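Local atomic coordinates of GlcNAc Inducible Gene 2, GIG2 (Candida albicans, PDB entry 6AKZ), a protein that binds an iron ion, belongs to the cupin clan and is probably an oxygenase of the DUF1479 family. Residues K161-T170 with G445-I453. Sequence-based numbering, arbitrary orientation.
Sequences KENCLIDLDT and GGQAKIRSI
Asp167 faces helix 445-460 and divides its carboxylate between two side chains one turn apart. Arg451 comes side-on, extended from CG to NE, and forms a salt bridge by giving NE and NH2 to the single atom Asp167 OD2, each at 2.8 Å; the carboxylate and guanidinium planes stand 42° apart. The Thr170 hydroxyl donates to this same OD2, whose three donors are consistent with an ionised carboxylate. Gln447 is stretched out, its CG anti to the backbone N (chi1 -173°), and its NE2 bridges Asp167 OD1 (2.8 Å) and Asp169 OD2 (2.7 Å). A neutral amide with two N-H groups fits between two acids: both acceptor oxygens lie close to the amide plane, yet each is met from above its own carboxylate plane. Asp167 to Thr170 form a type I beta turn, which brings Asp167, Asp169 and Thr170 together on the helix. Helix 445-460 is fastened in this way to strand 166-167 and the turn after it, away from the iron site. At Gly445 and Gly446, glycines permit close backbone approach: Gly446 N donates almost straight to Lys161 O (2.8 Å), and Gly446 CA makes a CA-H...O contact with Cys164 O, 3.2 Å. Lys449, extended beyond CG, crosses Leu165 at about a right angle and bonds Glu162 O through NZ (3.0 Å), while Lys449 CB meets Leu165 CD2 at 3.6 Å. Ile450 CG2 packs on Asp167 CB, and Leu165 crosses Ile453, both also touching Tyr468 of helix 466-474.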
ATOM      1  N   LYS A 161     -20.393  -7.369   7.760  1.00 16.89           N
ATOM      2  CA  LYS A 161     -20.900  -6.776   6.533  1.00 18.63           C
ATOM      3  C   LYS A 161     -22.067  -5.823   6.764  1.00 20.71           C
ATOM      4  O   LYS A 161     -22.266  -4.896   5.975  1.00 19.18           O
ATOM      5  CB  LYS A 161     -21.306  -7.810   5.497  1.00 18.83           C
ATOM      6  CG  LYS A 161     -20.111  -8.616   4.976  1.00 18.70           C
ATOM      7  CD  LYS A 161     -20.588  -9.594   3.890  1.00 20.41           C
ATOM      8  CE  LYS A 161     -19.476 -10.376   3.194  1.00 23.28           C
ATOM      9  NZ  LYS A 161     -18.605 -10.981   4.269  1.00 29.31           N
ATOM     10  N   GLU A 162     -22.788  -6.013   7.859  1.00 18.73           N
ATOM     11  CA  GLU A 162     -23.928  -5.161   8.100  1.00 22.05           C
ATOM     12  C   GLU A 162     -23.512  -3.756   8.433  1.00 20.48           C
ATOM     13  O   GLU A 162     -24.205  -2.818   8.043  1.00 19.64           O
ATOM     14  CB  GLU A 162     -24.761  -5.751   9.234  1.00 23.50           C
ATOM     15  CG  GLU A 162     -26.097  -5.037   9.464  1.00 28.91           C
ATOM     16  CD  GLU A 162     -26.930  -4.876   8.206  1.00 34.29           C
ATOM     17  OE1 GLU A 162     -26.981  -5.805   7.352  1.00 38.95           O
ATOM     18  OE2 GLU A 162     -27.545  -3.800   8.084  1.00 39.82           O
ATOM     19  N   ASN A 163     -22.402  -3.591   9.159  1.00 17.97           N
ATOM     20  CA  ASN A 163     -21.993  -2.293   9.672  1.00 20.61           C
ATOM     21  C   ASN A 163     -20.687  -1.704   9.187  1.00 17.76           C
ATOM     22  O   ASN A 163     -20.501  -0.467   9.265  1.00 18.09           O
ATOM     23  CB  ASN A 163     -21.940  -2.351  11.169  1.00 25.33           C
ATOM     24  CG  ASN A 163     -23.283  -2.644  11.747  1.00 30.58           C
ATOM     25  OD1 ASN A 163     -24.263  -1.964  11.420  1.00 31.77           O
ATOM     26  ND2 ASN A 163     -23.366  -3.706  12.479  1.00 29.84           N
ATOM     27  N   CYS A 164     -19.772  -2.541   8.699  1.00 14.73           N
ATOM     28  CA  CYS A 164     -18.440  -2.014   8.393  1.00 14.96           C
ATOM     29  C   CYS A 164     -18.536  -1.108   7.165  1.00 14.13           C
ATOM     30  O   CYS A 164     -18.994  -1.543   6.051  1.00 13.61           O
ATOM     31  CB  CYS A 164     -17.481  -3.157   8.111  1.00 16.80           C
ATOM     32  SG  CYS A 164     -15.776  -2.661   7.928  1.00 21.55           S
ATOM     33  N   LEU A 165     -18.054   0.128   7.296  1.00 14.00           N
ATOM     34  CA  LEU A 165     -18.241   1.137   6.245  1.00 12.35           C
ATOM     35  C   LEU A 165     -17.210   1.035   5.102  1.00 14.53           C
ATOM     36  O   LEU A 165     -16.406   1.947   4.875  1.00 13.22           O
ATOM     37  CB  LEU A 165     -18.313   2.542   6.850  1.00 12.60           C
ATOM     38  CG  LEU A 165     -19.552   2.727   7.745  1.00 14.25           C
ATOM     39  CD1 LEU A 165     -19.431   4.117   8.350  1.00 15.46           C
ATOM     40  CD2 LEU A 165     -20.853   2.608   6.952  1.00 15.81           C
ATOM     41  N   ILE A 166     -17.298  -0.062   4.349  1.00 14.14           N
ATOM     42  CA  ILE A 166     -16.424  -0.301   3.211  1.00 13.16           C
ATOM     43  C   ILE A 166     -17.208  -1.007   2.113  1.00 14.10           C
ATOM     44  O   ILE A 166     -18.123  -1.822   2.399  1.00 14.01           O
ATOM     45  CB  ILE A 166     -15.146  -1.019   3.627  1.00 14.11           C
ATOM     46  CG1 ILE A 166     -14.209  -1.215   2.434  1.00 13.81           C
ATOM     47  CG2 ILE A 166     -15.449  -2.367   4.236  1.00 15.02           C
ATOM     48  CD1 ILE A 166     -12.805  -1.647   2.882  1.00 14.99           C
ATOM     49  N   ASP A 167     -16.865  -0.675   0.872  1.00 12.65           N
ATOM     50  CA  ASP A 167     -17.386  -1.310  -0.305  1.00 13.58           C
ATOM     51  C   ASP A 167     -16.236  -1.746  -1.194  1.00 12.42           C
ATOM     52  O   ASP A 167     -15.665  -0.980  -1.959  1.00 11.17           O
ATOM     53  CB  ASP A 167     -18.363  -0.368  -1.022  1.00 14.66           C
ATOM     54  CG  ASP A 167     -18.774  -0.888  -2.427  1.00 17.23           C
ATOM     55  OD1 ASP A 167     -18.700  -2.125  -2.683  1.00 17.74           O
ATOM     56  OD2 ASP A 167     -19.227  -0.058  -3.250  1.00 17.30           O
ATOM     57  N   LEU A 168     -15.901  -3.021  -1.078  1.00 12.07           N
ATOM     58  CA  LEU A 168     -14.743  -3.547  -1.787  1.00 12.98           C
ATOM     59  C   LEU A 168     -15.025  -3.727  -3.267  1.00 13.51           C
ATOM     60  O   LEU A 168     -14.096  -3.873  -4.058  1.00 15.57           O
ATOM     61  CB  LEU A 168     -14.352  -4.880  -1.147  1.00 14.27           C
ATOM     62  CG  LEU A 168     -13.575  -4.723   0.153  1.00 14.62           C
ATOM     63  CD1 LEU A 168     -13.446  -6.086   0.842  1.00 14.46           C
ATOM     64  CD2 LEU A 168     -12.201  -4.161  -0.037  1.00 16.42           C
ATOM     65  N   ASP A 169     -16.280  -3.658  -3.650  1.00 15.21           N
ATOM     66  CA  ASP A 169     -16.645  -3.653  -5.062  1.00 17.92           C
ATOM     67  C   ASP A 169     -16.366  -2.328  -5.750  1.00 18.50           C
ATOM     68  O   ASP A 169     -16.560  -2.203  -6.974  1.00 21.41           O
ATOM     69  CB  ASP A 169     -18.143  -3.938  -5.234  1.00 22.54           C
ATOM     70  CG  ASP A 169     -18.524  -5.313  -4.826  1.00 29.55           C
ATOM     71  OD1 ASP A 169     -17.640  -6.196  -4.764  1.00 31.47           O
ATOM     72  OD2 ASP A 169     -19.734  -5.538  -4.566  1.00 33.68           O
ATOM     73  N   THR A 170     -15.952  -1.293  -5.055  1.00 14.96           N
ATOM     74  CA  THR A 170     -15.742  -0.060  -5.706  1.00 13.88           C
ATOM     75  C   THR A 170     -14.279   0.354  -5.566  1.00 15.27           C
ATOM     76  O   THR A 170     -13.758   0.475  -4.426  1.00 14.07           O
ATOM     77  CB  THR A 170     -16.630   0.988  -5.129  1.00 16.73           C
ATOM     78  OG1 THR A 170     -17.994   0.669  -5.492  1.00 17.98           O
ATOM     79  CG2 THR A 170     -16.274   2.374  -5.663  1.00 15.27           C
ATOM     80  N   GLY A 445     -26.460  -3.205   4.122  1.00 19.40           N
ATOM     81  CA  GLY A 445     -25.310  -3.226   4.941  1.00 16.49           C
ATOM     82  C   GLY A 445     -24.342  -2.093   4.711  1.00 16.71           C
ATOM     83  O   GLY A 445     -24.713  -0.979   4.242  1.00 15.67           O
ATOM     84  N   GLY A 446     -23.095  -2.328   5.143  1.00 16.73           N
ATOM     85  CA  GLY A 446     -22.081  -1.275   5.114  1.00 17.51           C
ATOM     86  C   GLY A 446     -21.777  -0.819   3.719  1.00 14.72           C
ATOM     87  O   GLY A 446     -21.473   0.382   3.463  1.00 14.27           O
ATOM     88  N   GLN A 447     -21.917  -1.728   2.760  1.00 15.26           N
ATOM     89  CA  GLN A 447     -21.744  -1.358   1.360  1.00 18.53           C
ATOM     90  C   GLN A 447     -22.750  -0.264   0.887  1.00 17.66           C
ATOM     91  O   GLN A 447     -22.385   0.748   0.253  1.00 15.91           O
ATOM     92  CB  GLN A 447     -21.829  -2.606   0.549  1.00 21.37           C
ATOM     93  CG  GLN A 447     -21.521  -2.455  -0.879  1.00 22.86           C
ATOM     94  CD  GLN A 447     -21.671  -3.767  -1.639  1.00 25.91           C
ATOM     95  OE1 GLN A 447     -22.553  -4.596  -1.336  1.00 28.09           O
ATOM     96  NE2 GLN A 447     -20.842  -3.935  -2.671  1.00 25.99           N
ATOM     97  N   ALA A 448     -24.019  -0.488   1.205  1.00 15.51           N
ATOM     98  CA  ALA A 448     -25.048   0.545   0.960  1.00 15.90           C
ATOM     99  C   ALA A 448     -24.795   1.821   1.752  1.00 13.65           C
ATOM    100  O   ALA A 448     -24.902   2.951   1.219  1.00 14.12           O
ATOM    101  CB  ALA A 448     -26.453   0.050   1.242  1.00 16.60           C
ATOM    102  N   LYS A 449     -24.397   1.694   2.998  1.00 14.00           N
ATOM    103  CA  LYS A 449     -24.205   2.848   3.816  1.00 14.28           C
ATOM    104  C   LYS A 449     -23.037   3.703   3.339  1.00 15.52           C
ATOM    105  O   LYS A 449     -23.144   4.940   3.296  1.00 13.48           O
ATOM    106  CB  LYS A 449     -24.013   2.457   5.255  1.00 17.67           C
ATOM    107  CG  LYS A 449     -25.267   1.816   5.882  1.00 19.04           C
ATOM    108  CD  LYS A 449     -24.861   1.207   7.221  1.00 23.26           C
ATOM    109  CE  LYS A 449     -26.067   0.541   7.876  1.00 25.55           C
ATOM    110  NZ  LYS A 449     -25.657  -0.398   8.926  1.00 26.63           N
ATOM    111  N   ILE A 450     -21.902   3.065   2.992  1.00 13.79           N
ATOM    112  CA  ILE A 450     -20.741   3.898   2.541  1.00 13.23           C
ATOM    113  C   ILE A 450     -21.055   4.635   1.242  1.00 13.54           C
ATOM    114  O   ILE A 450     -20.620   5.788   1.032  1.00 14.09           O
ATOM    115  CB  ILE A 450     -19.423   3.092   2.540  1.00 13.64           C
ATOM    116  CG1 ILE A 450     -18.224   4.024   2.447  1.00 13.80           C
ATOM    117  CG2 ILE A 450     -19.457   2.044   1.372  1.00 13.98           C
ATOM    118  CD1 ILE A 450     -18.113   5.058   3.554  1.00 14.49           C
ATOM    119  N   ARG A 451     -21.819   4.008   0.362  1.00 12.56           N
ATOM    120  CA  ARG A 451     -22.206   4.649  -0.836  1.00 13.05           C
ATOM    121  C   ARG A 451     -23.061   5.863  -0.534  1.00 13.17           C
ATOM    122  O   ARG A 451     -22.858   6.907  -1.116  1.00 14.57           O
ATOM    123  CB  ARG A 451     -22.896   3.699  -1.794  1.00 14.27           C
ATOM    124  CG  ARG A 451     -21.995   2.716  -2.447  1.00 14.82           C
ATOM    125  CD  ARG A 451     -22.708   1.851  -3.457  1.00 16.70           C
ATOM    126  NE  ARG A 451     -21.818   0.780  -3.915  1.00 14.28           N
ATOM    127  CZ  ARG A 451     -21.976   0.031  -4.982  1.00 17.52           C
ATOM    128  NH1 ARG A 451     -23.051   0.146  -5.771  1.00 19.34           N
ATOM    129  NH2 ARG A 451     -21.034  -0.899  -5.252  1.00 19.57           N
ATOM    130  N   SER A 452     -24.002   5.737   0.381  1.00 12.31           N
ATOM    131  CA  SER A 452     -24.808   6.873   0.766  1.00 14.50           C
ATOM    132  C   SER A 452     -23.984   8.003   1.365  1.00 13.55           C
ATOM    133  O   SER A 452     -24.198   9.201   1.038  1.00 14.38           O
ATOM    134  CB  SER A 452     -25.928   6.453   1.720  1.00 14.41           C
ATOM    135  OG  SER A 452     -26.639   7.634   2.158  1.00 14.64           O
ATOM    136  N   ILE A 453     -23.069   7.647   2.257  1.00 14.83           N
ATOM    137  CA  ILE A 453     -22.229   8.653   2.923  1.00 15.40           C
ATOM    138  C   ILE A 453     -21.372   9.395   1.863  1.00 17.36           C
ATOM    139  O   ILE A 453     -21.283  10.653   1.876  1.00 16.34           O
ATOM    140  CB  ILE A 453     -21.389   7.984   3.968  1.00 15.82           C
ATOM    141  CG1 ILE A 453     -22.290   7.531   5.139  1.00 15.64           C
ATOM    142  CG2 ILE A 453     -20.237   8.904   4.434  1.00 16.92           C
ATOM    143  CD1 ILE A 453     -21.629   6.497   6.048  1.00 15.12           C
TER
HETATM  144  O   HOH W   1     -21.684  -4.660   3.246  1.00 22.01           O